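Vascular protein tyrosine phosphatase 1 (PDB 3I36) probably hydrolyses phosphotyrosine in protein substrates to tyrosine and phosphate, this chain being the catalytic domain of a receptor-type phosphatase. Local coordinates at residues 60-66 and 80-86; 69-74 and 96-101; 203-208 and 219-223. The contacts are given in a common frame with arbitrary orientation. Where two conformers were deposited one is given. Residue numbers count along the deposited sequence, not the author numbering.

Contacts 1 and 2 are neighbours, with centres about 10 Å apart. Their segments alternate along the chain, and Tyr99 of contact 2 packs its OH 3.1 Å from CB of Ala65 in contact 1. Arg86 NH2 and Asp98 OD2 add a salt bridge of 2.8 Å. Contact 3 lies on the opposite side of the chain's centre, its centre about 29 Å from each of the others. The side chain of Pro81 is about 8 Å from that of Val248, a likely substrate-binding residue of the active site. Asn101 is about 10 Å from the probable nucleophile Cys244, side chain to side chain. Trp208 of contact 3 is about 3 Å from Arg250, also side chain to side chain.

Contact 1: residues 60-66 and 80-86; sequences LPKYAAE and LPYDISR
Residues 60-66 run extended through Leu60 and Pro61, then enter a short, weakly bonded helix at about 63-66. Residues 80-86 are extended from Leu80 to Tyr82 and turn at Asp83 and Ile84. CA of Lys62 lies 4.4 Å from CA of Tyr82, and CA of Ala65 lies 5.7 Å from CA of Leu80. Together the segments bury 589 Å².

The hydrogen bonds centre on Asp83. Its backbone N donates to Pro61 O at 2.9 Å. Its side chain, with chi1 in m, meets two amides at the start of the helix: Tyr63 N bonds OD2 at 2.7 Å and Ala64 N bonds OD1 at 3.1 Å. Water 1 joins Pro61 O (2.7 Å) to Ile84 N (2.9 Å). Water 2 joins Ala65 N and Pro81 O (2.8 Å each) to Asp83 OD1 (2.6 Å).

Apolar packing extends the contact beyond Asp83. Leu60 CB sits over a face of the Tyr82 ring, 3.8 Å from its centroid, a CH-pi contact. Lys62 CG lies at the ring edge, 3.5 Å from Tyr82 CD1. Ala65 CB touches Leu80 CB at 3.5 Å and Pro81 CD at 3.6 Å.

Ala64 CB lies over a face of the Arg86 guanidinium, 3.3 Å from NE. The same guanidinium makes a salt bridge with Asp98. Tyr99 packs against Ala64, Ala65 and Pro81.

The arrangement fastens the helix at 63-66 to the turn that follows the KNRY sequence motif of classical tyrosine phosphatases, near the probable phosphotyrosine-recognition side of the catalytic domain.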
loop_
_atom_site.group_PDB
_atom_site.type_symbol
_atom_site.label_atom_id
_atom_site.label_comp_id
_atom_site.label_asym_id
_atom_site.label_seq_id
_atom_site.Cartn_x
_atom_site.Cartn_y
_atom_site.Cartn_z
ATOM N N LEU A 60 15.197 8.463 9.722
ATOM C CA LEU A 60 15.568 8.621 8.322
ATOM C C LEU A 60 15.119 10.004 7.898
ATOM O O LEU A 60 13.985 10.389 8.183
ATOM C CB LEU A 60 14.884 7.582 7.445
ATOM C CG LEU A 60 15.455 6.168 7.569
ATOM C CD1 LEU A 60 14.475 5.182 6.949
ATOM C CD2 LEU A 60 16.799 6.116 6.862
ATOM N N PRO A 61 16.012 10.761 7.246
ATOM C CA PRO A 61 15.680 12.116 6.797
ATOM C C PRO A 61 14.445 12.121 5.905
ATOM O O PRO A 61 14.234 11.192 5.119
ATOM C CB PRO A 61 16.916 12.525 5.996
ATOM C CG PRO A 61 18.022 11.779 6.634
ATOM C CD PRO A 61 17.445 10.461 7.081
ATOM N N LYS A 62 13.635 13.165 6.047
ATOM C CA LYS A 62 12.446 13.359 5.235
ATOM C C LYS A 62 12.491 14.805 4.784
ATOM O O LYS A 62 11.504 15.532 4.907
ATOM C CB LYS A 62 11.177 13.163 6.071
ATOM C CG LYS A 62 11.262 12.090 7.127
ATOM C CD LYS A 62 10.283 12.341 8.259
ATOM C CE LYS A 62 10.783 13.436 9.172
ATOM N NZ LYS A 62 10.386 13.148 10.559
ATOM N N TYR A 63 13.636 15.229 4.270
ATOM C CA TYR A 63 13.828 16.630 3.934
ATOM C C TYR A 63 12.899 17.099 2.819
ATOM O O TYR A 63 12.325 18.170 2.914
ATOM C CB TYR A 63 15.279 16.896 3.543
ATOM C CG TYR A 63 16.227 16.651 4.687
ATOM C CD1 TYR A 63 15.863 16.982 5.985
ATOM C CD2 TYR A 63 17.481 16.096 4.476
ATOM C CE1 TYR A 63 16.717 16.764 7.045
ATOM C CE2 TYR A 63 18.348 15.872 5.532
ATOM C CZ TYR A 63 17.958 16.209 6.816
ATOM O OH TYR A 63 18.804 15.992 7.882
ATOM N N ALA A 64 12.760 16.311 1.755
ATOM C CA ALA A 64 11.938 16.762 0.634
ATOM C C ALA A 64 10.511 16.991 1.123
ATOM O O ALA A 64 9.879 17.992 0.796
ATOM C CB ALA A 64 11.960 15.751 -0.516
ATOM N N ALA A 65 10.016 16.058 1.925
ATOM C CA ALA A 65 8.658 16.144 2.465
ATOM C C ALA A 65 8.447 17.385 3.312
ATOM O O ALA A 65 7.318 17.819 3.488
ATOM C CB ALA A 65 8.333 14.916 3.288
ATOM N N GLU A 66 9.533 17.932 3.850
ATOM C CA GLU A 66 9.455 19.055 4.776
ATOM C C GLU A 66 9.714 20.395 4.097
ATOM O O GLU A 66 9.570 21.458 4.714
ATOM C CB GLU A 66 10.424 18.837 5.943
ATOM C CG GLU A 66 9.970 17.731 6.876
ATOM C CD GLU A 66 11.047 17.278 7.852
ATOM O OE1 GLU A 66 12.235 17.592 7.632
ATOM O OE2 GLU A 66 10.700 16.588 8.835
ATOM N N LEU A 80 5.329 11.402 6.444
ATOM C CA LEU A 80 6.190 11.979 5.432
ATOM C C LEU A 80 7.100 10.905 4.896
ATOM O O LEU A 80 7.667 10.135 5.659
ATOM C CB LEU A 80 7.051 13.077 6.036
ATOM C CG LEU A 80 6.254 14.140 6.777
ATOM C CD1 LEU A 80 7.214 15.184 7.309
ATOM C CD2 LEU A 80 5.216 14.776 5.854
ATOM N N PRO A 81 7.275 10.890 3.577
ATOM C CA PRO A 81 8.136 9.894 2.946
ATOM C C PRO A 81 9.591 10.147 3.324
ATOM O O PRO A 81 10.053 11.289 3.298
ATOM C CB PRO A 81 7.929 10.159 1.456
ATOM C CG PRO A 81 7.542 11.655 1.386
ATOM C CD PRO A 81 6.627 11.775 2.594
ATOM N N TYR A 82 10.315 9.088 3.663
ATOM C CA TYR A 82 11.748 9.213 3.851
ATOM C C TYR A 82 12.402 9.458 2.503
ATOM O O TYR A 82 12.005 8.877 1.494
ATOM C CB TYR A 82 12.331 7.948 4.489
ATOM C CG TYR A 82 11.694 7.636 5.811
ATOM C CD1 TYR A 82 11.592 8.618 6.790
ATOM C CD2 TYR A 82 11.200 6.364 6.091
ATOM C CE1 TYR A 82 11.002 8.356 8.010
ATOM C CE2 TYR A 82 10.607 6.086 7.319
ATOM C CZ TYR A 82 10.513 7.086 8.271
ATOM O OH TYR A 82 9.942 6.835 9.489
ATOM N N ASP A 83 13.397 10.334 2.499
ATOM C CA ASP A 83 14.130 10.666 1.284
ATOM C C ASP A 83 14.727 9.421 0.660
ATOM O O ASP A 83 14.798 9.289 -0.557
ATOM C CB ASP A 83 15.257 11.627 1.622
ATOM C CG ASP A 83 14.743 12.966 2.104
ATOM O OD1 ASP A 83 13.736 13.426 1.544
ATOM O OD2 ASP A 83 15.324 13.544 3.049
ATOM N N ILE A 84 15.170 8.507 1.504
ATOM C CA ILE A 84 15.918 7.367 1.004
ATOM C C ILE A 84 15.083 6.463 0.091
ATOM O O ILE A 84 15.625 5.707 -0.707
ATOM C CB ILE A 84 16.499 6.541 2.173
ATOM C CG1 ILE A 84 17.582 5.585 1.672
ATOM C CG2 ILE A 84 15.389 5.815 2.919
ATOM C CD1 ILE A 84 18.450 5.042 2.783
ATOM N N SER A 85 13.764 6.551 0.206
ATOM C CA SER A 85 12.893 5.625 -0.493
ATOM C C SER A 85 11.788 6.351 -1.237
ATOM O O SER A 85 10.926 5.719 -1.842
ATOM C CB SER A 85 12.245 4.677 0.525
ATOM O OG SER A 85 11.560 5.435 1.518
ATOM N N ARG A 86 11.805 7.678 -1.188
ATOM C CA ARG A 86 10.673 8.413 -1.711
ATOM C C ARG A 86 10.631 8.285 -3.226
ATOM O O ARG A 86 11.664 8.149 -3.893
ATOM C CB ARG A 86 10.703 9.884 -1.269
ATOM C CG ARG A 86 11.745 10.721 -1.963
ATOM C CD ARG A 86 11.627 12.162 -1.512
ATOM N NE ARG A 86 12.606 12.999 -2.179
ATOM C CZ ARG A 86 12.314 13.793 -3.202
ATOM N NH1 ARG A 86 11.071 13.852 -3.660
ATOM N NH2 ARG A 86 13.265 14.518 -3.759
HETATM O O HOH W 1 15.766 9.142 4.259
HETATM O O HOH W 2 11.181 13.488 2.041
#

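Contact 2: residues 69-74 and 96-101; sequences ENRGKN and TDDYIN
Tyr99 is the residue most buried by this contact. It begins a short, weakly bonded strand at 99-100, just after a 3-10 segment that ends at Asp98. Its chi1 is t and chi2 is 82°, which lays the ring against Asn70, Lys73 and Asn74. Asn70 CB sits over one face, 3.8 Å from the ring centroid, a CH-pi contact. Lys73 CD approaches the edge, 3.7 Å from Tyr99 CD2. Tyr99 OH donates to Asn74 OD1 at 2.5 Å. The same OD1 accepts from Asn101 ND2 at 2.8 Å. That ND2 also bonds Val79 O.

Residues 69-71 end a weakly bonded helix, and a type I turn follows from Arg71 to Asn74. CA to CA, Asn70 is 6.7 Å from Thr96, Lys73 6.8 Å from Ile100, and Asn74 5.9 Å from Asn101. The turn ends in Lys73 and Asn74, which open the KNRY motif, and 98-101 belong to the DYINAN stretch; both are signatures of classical tyrosine phosphatases. The contact thus joins the two signatures beside the probable catalytic pocket.

Thr96 points its CB towards the helix end, 3.3 Å from Asn70 OD1. Lys73 is stretched out, with chi1 m and the rest t. Its NZ bonds Asn70 OD1 at 2.8 Å. NZ also comes 2.7 Å from Thr96 O, at a poor angle. Two waters serve NZ, each at 2.7 Å: water 5 links it to Tyr99 O (2.7 Å), and water 6 lies 2.7 Å from Thr96 OG1. Water 4 bridges Lys73 O (2.8 Å) and Asn101 N (2.9 Å).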
loop_
_atom_site.group_PDB
_atom_site.type_symbol
_atom_site.label_atom_id
_atom_site.label_comp_id
_atom_site.label_asym_id
_atom_site.label_seq_id
_atom_site.Cartn_x
_atom_site.Cartn_y
_atom_site.Cartn_z
ATOM N N GLU A 69 7.328 24.124 0.019
ATOM C CA GLU A 69 6.517 23.898 -1.170
ATOM C C GLU A 69 5.843 22.523 -1.157
ATOM O O GLU A 69 4.798 22.330 -1.772
ATOM C CB GLU A 69 7.387 24.033 -2.428
ATOM C CG GLU A 69 7.837 25.461 -2.746
ATOM C CD GLU A 69 8.705 26.084 -1.656
ATOM O OE1 GLU A 69 9.463 25.347 -0.984
ATOM O OE2 GLU A 69 8.631 27.324 -1.478
ATOM N N ASN A 70 6.442 21.567 -0.457
ATOM C CA ASN A 70 5.914 20.206 -0.455
ATOM C C ASN A 70 4.999 19.909 0.719
ATOM O O ASN A 70 4.289 18.920 0.706
ATOM C CB ASN A 70 7.047 19.186 -0.502
ATOM C CG ASN A 70 7.804 19.246 -1.790
ATOM O OD1 ASN A 70 7.258 19.656 -2.808
ATOM N ND2 ASN A 70 9.067 18.864 -1.760
ATOM N N ARG A 71 5.010 20.766 1.734
ATOM C CA ARG A 71 4.269 20.446 2.943
ATOM C C ARG A 71 2.791 20.261 2.645
ATOM O O ARG A 71 2.140 19.386 3.205
ATOM C CB ARG A 71 4.476 21.515 4.006
ATOM C CG ARG A 71 5.899 21.533 4.551
ATOM C CD ARG A 71 6.188 22.833 5.318
ATOM N NE ARG A 71 7.625 23.095 5.395
ATOM C CZ ARG A 71 8.163 24.216 5.863
ATOM N NH1 ARG A 71 7.381 25.189 6.309
ATOM N NH2 ARG A 71 9.483 24.363 5.885
ATOM N N GLY A 72 2.280 21.071 1.731
ATOM C CA GLY A 72 0.876 21.023 1.381
ATOM C C GLY A 72 0.558 19.856 0.470
ATOM O O GLY A 72 -0.599 19.634 0.126
ATOM N N LYS A 73 1.587 19.111 0.075
ATOM C CA LYS A 73 1.380 17.938 -0.763
ATOM C C LYS A 73 1.277 16.704 0.118
ATOM O O LYS A 73 1.101 15.587 -0.361
ATOM C CB LYS A 73 2.525 17.796 -1.760
ATOM C CG LYS A 73 2.739 19.015 -2.644
ATOM C CD LYS A 73 3.984 18.812 -3.494
ATOM C CE LYS A 73 4.287 20.029 -4.363
ATOM N NZ LYS A 73 5.571 19.798 -5.087
ATOM N N ASN A 74 1.398 16.915 1.419
ATOM C CA ASN A 74 1.259 15.831 2.372
ATOM C C ASN A 74 -0.108 15.859 3.003
ATOM O O ASN A 74 -0.543 16.892 3.506
ATOM C CB ASN A 74 2.309 15.957 3.457
ATOM C CG ASN A 74 3.694 15.914 2.902
ATOM O OD1 ASN A 74 3.984 15.114 2.021
ATOM N ND2 ASN A 74 4.562 16.775 3.409
ATOM N N THR A 96 11.026 20.805 -6.616
ATOM C CA THR A 96 9.946 20.248 -5.791
ATOM C C THR A 96 8.857 19.611 -6.638
ATOM O O THR A 96 7.954 18.953 -6.116
ATOM C CB THR A 96 9.318 21.295 -4.865
ATOM O OG1 THR A 96 8.798 22.372 -5.657
ATOM C CG2 THR A 96 10.360 21.831 -3.897
ATOM N N ASP A 97 8.947 19.794 -7.947
ATOM C CA ASP A 97 8.057 19.067 -8.848
ATOM C C ASP A 97 8.262 17.561 -8.692
ATOM O O ASP A 97 7.419 16.776 -9.090
ATOM C CB ASP A 97 8.357 19.427 -10.294
ATOM C CG ASP A 97 7.972 20.840 -10.636
ATOM O OD1 ASP A 97 7.245 21.485 -9.845
ATOM O OD2 ASP A 97 8.400 21.289 -11.711
ATOM N N ASP A 98 9.393 17.156 -8.133
ATOM C CA ASP A 98 9.688 15.730 -8.060
ATOM C C ASP A 98 8.919 15.078 -6.921
ATOM O O ASP A 98 8.932 13.857 -6.749
ATOM C CB ASP A 98 11.199 15.481 -7.925
ATOM C CG ASP A 98 11.737 15.725 -6.510
ATOM O OD1 ASP A 98 10.973 16.021 -5.563
ATOM O OD2 ASP A 98 12.963 15.599 -6.341
ATOM N N TYR A 99 8.209 15.896 -6.165
ATOM C CA TYR A 99 7.749 15.438 -4.870
ATOM C C TYR A 99 6.368 14.843 -4.904
ATOM O O TYR A 99 5.426 15.428 -5.443
ATOM C CB TYR A 99 7.759 16.551 -3.827
ATOM C CG TYR A 99 7.330 15.996 -2.507
ATOM C CD1 TYR A 99 8.242 15.333 -1.691
ATOM C CD2 TYR A 99 6.004 16.066 -2.097
ATOM C CE1 TYR A 99 7.854 14.776 -0.493
ATOM C CE2 TYR A 99 5.601 15.520 -0.881
ATOM C CZ TYR A 99 6.543 14.870 -0.090
ATOM O OH TYR A 99 6.169 14.315 1.099
ATOM N N ILE A 100 6.255 13.675 -4.289
ATOM C CA ILE A 100 4.957 13.117 -3.989
ATOM C C ILE A 100 5.107 12.329 -2.708
ATOM O O ILE A 100 6.169 11.754 -2.427
ATOM C CB ILE A 100 4.446 12.213 -5.119
ATOM C CG1 ILE A 100 3.031 11.696 -4.785
ATOM C CG2 ILE A 100 5.446 11.075 -5.352
ATOM C CD1 ILE A 100 2.244 11.224 -6.009
ATOM N N ASN A 101 4.058 12.332 -1.905
ATOM C CA ASN A 101 4.105 11.612 -0.663
ATOM C C ASN A 101 3.906 10.139 -0.960
ATOM O O ASN A 101 2.779 9.645 -0.985
ATOM C CB ASN A 101 3.045 12.101 0.302
ATOM C CG ASN A 101 3.269 11.555 1.687
ATOM O OD1 ASN A 101 3.439 10.343 1.858
ATOM N ND2 ASN A 101 3.308 12.438 2.682
HETATM O O HOH W 3 11.083 17.941 -3.588
HETATM O O HOH W 4 1.878 14.057 -2.537
HETATM O O HOH W 5 5.006 17.720 -6.740
HETATM O O HOH W 6 6.266 22.009 -6.564
#

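Contact 3: residues 203-208 and 219-223; sequences FHFTSW and LLINF
Phe205 presses its ring edge against the face of Phe223. The rings form a T-shaped pair, with centroids 5.0 Å apart and planes at 65°. The closest atoms are Phe205 CD2 and Phe223 CG, at 3.6 Å. Phe205 CB also lies over the Phe223 ring, 4.0 Å from its centroid. One face of the Phe205 ring takes Leu220 CD1, 3.8 Å from the centroid and 11° off the normal, a CH-pi contact. Chi1 is t in both Phe205 and Phe223, and the rings meet between strand and helix.

Residues 203-205 are the end of a strand, and 219-223 are helical. Their axes run antiparallel at 175° and approach to 10.5 Å. CA of Phe205 is 7.6 Å from CA of Phe223. The two segments share no hydrogen bond; the contact is apolar packing.

Two further contacts flank the ring pair. Phe203 CB meets Phe223 CZ at 3.4 Å. Past the strand, Trp208 CZ3 touches Leu220 CD2 at 3.5 Å. Trp208 is the tryptophan of the WPD loop, which carries Asp210, a probable substrate-binding residue. The Trp208 indole makes a cation-pi contact with Arg250 of the phosphate-binding loop.

Strand 196-205 pairs with 139-142 and 182-191 in the central mixed sheet. Helix 218-231 lies against a face of that sheet, with Phe223 touching Val141 and Trp182, while Leu220 reaches Ile257 of helix 249-267.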
loop_
_atom_site.group_PDB
_atom_site.type_symbol
_atom_site.label_atom_id
_atom_site.label_comp_id
_atom_site.label_asym_id
_atom_site.label_seq_id
_atom_site.Cartn_x
_atom_site.Cartn_y
_atom_site.Cartn_z
ATOM N N PHE A 203 -7.850 -1.761 -7.761
ATOM C CA PHE A 203 -8.528 -2.668 -6.855
ATOM C C PHE A 203 -8.940 -1.852 -5.666
ATOM O O PHE A 203 -8.113 -1.468 -4.843
ATOM C CB PHE A 203 -7.584 -3.788 -6.452
ATOM C CG PHE A 203 -7.093 -4.591 -7.622
ATOM C CD1 PHE A 203 -7.736 -5.762 -8.000
ATOM C CD2 PHE A 203 -6.026 -4.148 -8.375
ATOM C CE1 PHE A 203 -7.289 -6.494 -9.083
ATOM C CE2 PHE A 203 -5.577 -4.869 -9.458
ATOM C CZ PHE A 203 -6.206 -6.048 -9.811
ATOM N N HIS A 204 -10.227 -1.560 -5.600
ATOM C CA HIS A 204 -10.737 -0.714 -4.553
ATOM C C HIS A 204 -11.385 -1.564 -3.478
ATOM O O HIS A 204 -12.512 -2.028 -3.631
ATOM C CB HIS A 204 -11.741 0.289 -5.109
ATOM C CG HIS A 204 -12.087 1.368 -4.137
ATOM N ND1 HIS A 204 -12.836 2.470 -4.478
ATOM C CD2 HIS A 204 -11.746 1.527 -2.837
ATOM C CE1 HIS A 204 -12.971 3.251 -3.419
ATOM N NE2 HIS A 204 -12.309 2.706 -2.414
ATOM N N PHE A 205 -10.641 -1.790 -2.402
ATOM C CA PHE A 205 -11.157 -2.496 -1.248
ATOM C C PHE A 205 -11.996 -1.498 -0.483
ATOM O O PHE A 205 -11.470 -0.568 0.123
ATOM C CB PHE A 205 -10.012 -2.956 -0.371
ATOM C CG PHE A 205 -10.406 -3.975 0.648
ATOM C CD1 PHE A 205 -10.592 -3.610 1.973
ATOM C CD2 PHE A 205 -10.603 -5.300 0.279
ATOM C CE1 PHE A 205 -10.952 -4.553 2.921
ATOM C CE2 PHE A 205 -10.954 -6.249 1.215
ATOM C CZ PHE A 205 -11.133 -5.873 2.547
ATOM N N THR A 206 -13.307 -1.683 -0.514
ATOM C CA THR A 206 -14.195 -0.683 0.051
ATOM C C THR A 206 -14.707 -1.095 1.418
ATOM O O THR A 206 -15.425 -0.336 2.070
ATOM C CB THR A 206 -15.415 -0.494 -0.843
ATOM O OG1 THR A 206 -16.026 -1.772 -1.059
ATOM C CG2 THR A 206 -15.006 0.091 -2.178
ATOM N N SER A 207 -14.337 -2.292 1.851
ATOM C CA SER A 207 -14.986 -2.892 3.005
ATOM C C SER A 207 -14.109 -2.991 4.246
ATOM O O SER A 207 -14.435 -3.699 5.180
ATOM C CB SER A 207 -15.550 -4.267 2.640
ATOM O OG SER A 207 -14.534 -5.119 2.152
ATOM N N TRP A 208 -13.000 -2.274 4.276
ATOM C CA TRP A 208 -12.249 -2.205 5.510
ATOM C C TRP A 208 -13.110 -1.456 6.530
ATOM O O TRP A 208 -13.656 -0.400 6.217
ATOM C CB TRP A 208 -10.949 -1.452 5.284
ATOM C CG TRP A 208 -9.948 -1.709 6.340
ATOM C CD1 TRP A 208 -10.014 -1.317 7.641
ATOM C CD2 TRP A 208 -8.719 -2.425 6.193
ATOM N NE1 TRP A 208 -8.895 -1.743 8.317
ATOM C CE2 TRP A 208 -8.080 -2.415 7.446
ATOM C CE3 TRP A 208 -8.088 -3.063 5.117
ATOM C CZ2 TRP A 208 -6.848 -3.037 7.660
ATOM C CZ3 TRP A 208 -6.867 -3.665 5.327
ATOM C CH2 TRP A 208 -6.261 -3.655 6.590
ATOM N N LEU A 219 -11.265 -12.211 3.174
ATOM C CA LEU A 219 -11.646 -11.293 2.114
ATOM C C LEU A 219 -10.447 -10.480 1.655
ATOM O O LEU A 219 -10.213 -10.330 0.453
ATOM C CB LEU A 219 -12.776 -10.371 2.556
ATOM C CG LEU A 219 -14.104 -11.126 2.658
ATOM C CD1 LEU A 219 -15.159 -10.284 3.352
ATOM C CD2 LEU A 219 -14.556 -11.533 1.264
ATOM N N LEU A 220 -9.683 -9.949 2.604
ATOM C CA LEU A 220 -8.521 -9.179 2.222
ATOM C C LEU A 220 -7.511 -10.078 1.522
ATOM O O LEU A 220 -6.844 -9.661 0.572
ATOM C CB LEU A 220 -7.892 -8.505 3.431
ATOM C CG LEU A 220 -6.772 -7.515 3.126
ATOM C CD1 LEU A 220 -7.289 -6.363 2.271
ATOM C CD2 LEU A 220 -6.210 -6.994 4.419
ATOM N N ILE A 221 -7.391 -11.315 1.993
ATOM C CA ILE A 221 -6.464 -12.254 1.374
ATOM C C ILE A 221 -6.919 -12.612 -0.042
ATOM O O ILE A 221 -6.111 -12.644 -0.966
ATOM C CB ILE A 221 -6.280 -13.515 2.227
ATOM C CG1 ILE A 221 -5.471 -13.184 3.484
ATOM C CG2 ILE A 221 -5.608 -14.618 1.414
ATOM C CD1 ILE A 221 -5.611 -14.210 4.605
ATOM N N ASN A 222 -8.214 -12.869 -0.218
ATOM C CA ASN A 222 -8.759 -13.124 -1.543
ATOM C C ASN A 222 -8.584 -11.920 -2.462
ATOM O O ASN A 222 -8.317 -12.064 -3.651
ATOM C CB ASN A 222 -10.234 -13.510 -1.444
ATOM C CG ASN A 222 -10.438 -14.836 -0.742
ATOM O OD1 ASN A 222 -9.536 -15.675 -0.695
ATOM N ND2 ASN A 222 -11.634 -15.035 -0.194
ATOM N N PHE A 223 -8.745 -10.731 -1.894
ATOM C CA PHE A 223 -8.552 -9.490 -2.629
ATOM C C PHE A 223 -7.093 -9.405 -3.066
ATOM O O PHE A 223 -6.806 -9.095 -4.224
ATOM C CB PHE A 223 -8.924 -8.332 -1.714
ATOM C CG PHE A 223 -8.627 -6.982 -2.260
ATOM C CD1 PHE A 223 -9.507 -6.364 -3.128
ATOM C CD2 PHE A 223 -7.500 -6.291 -1.847
ATOM C CE1 PHE A 223 -9.255 -5.087 -3.586
ATOM C CE2 PHE A 223 -7.243 -5.014 -2.315
ATOM C CZ PHE A 223 -8.130 -4.412 -3.186
#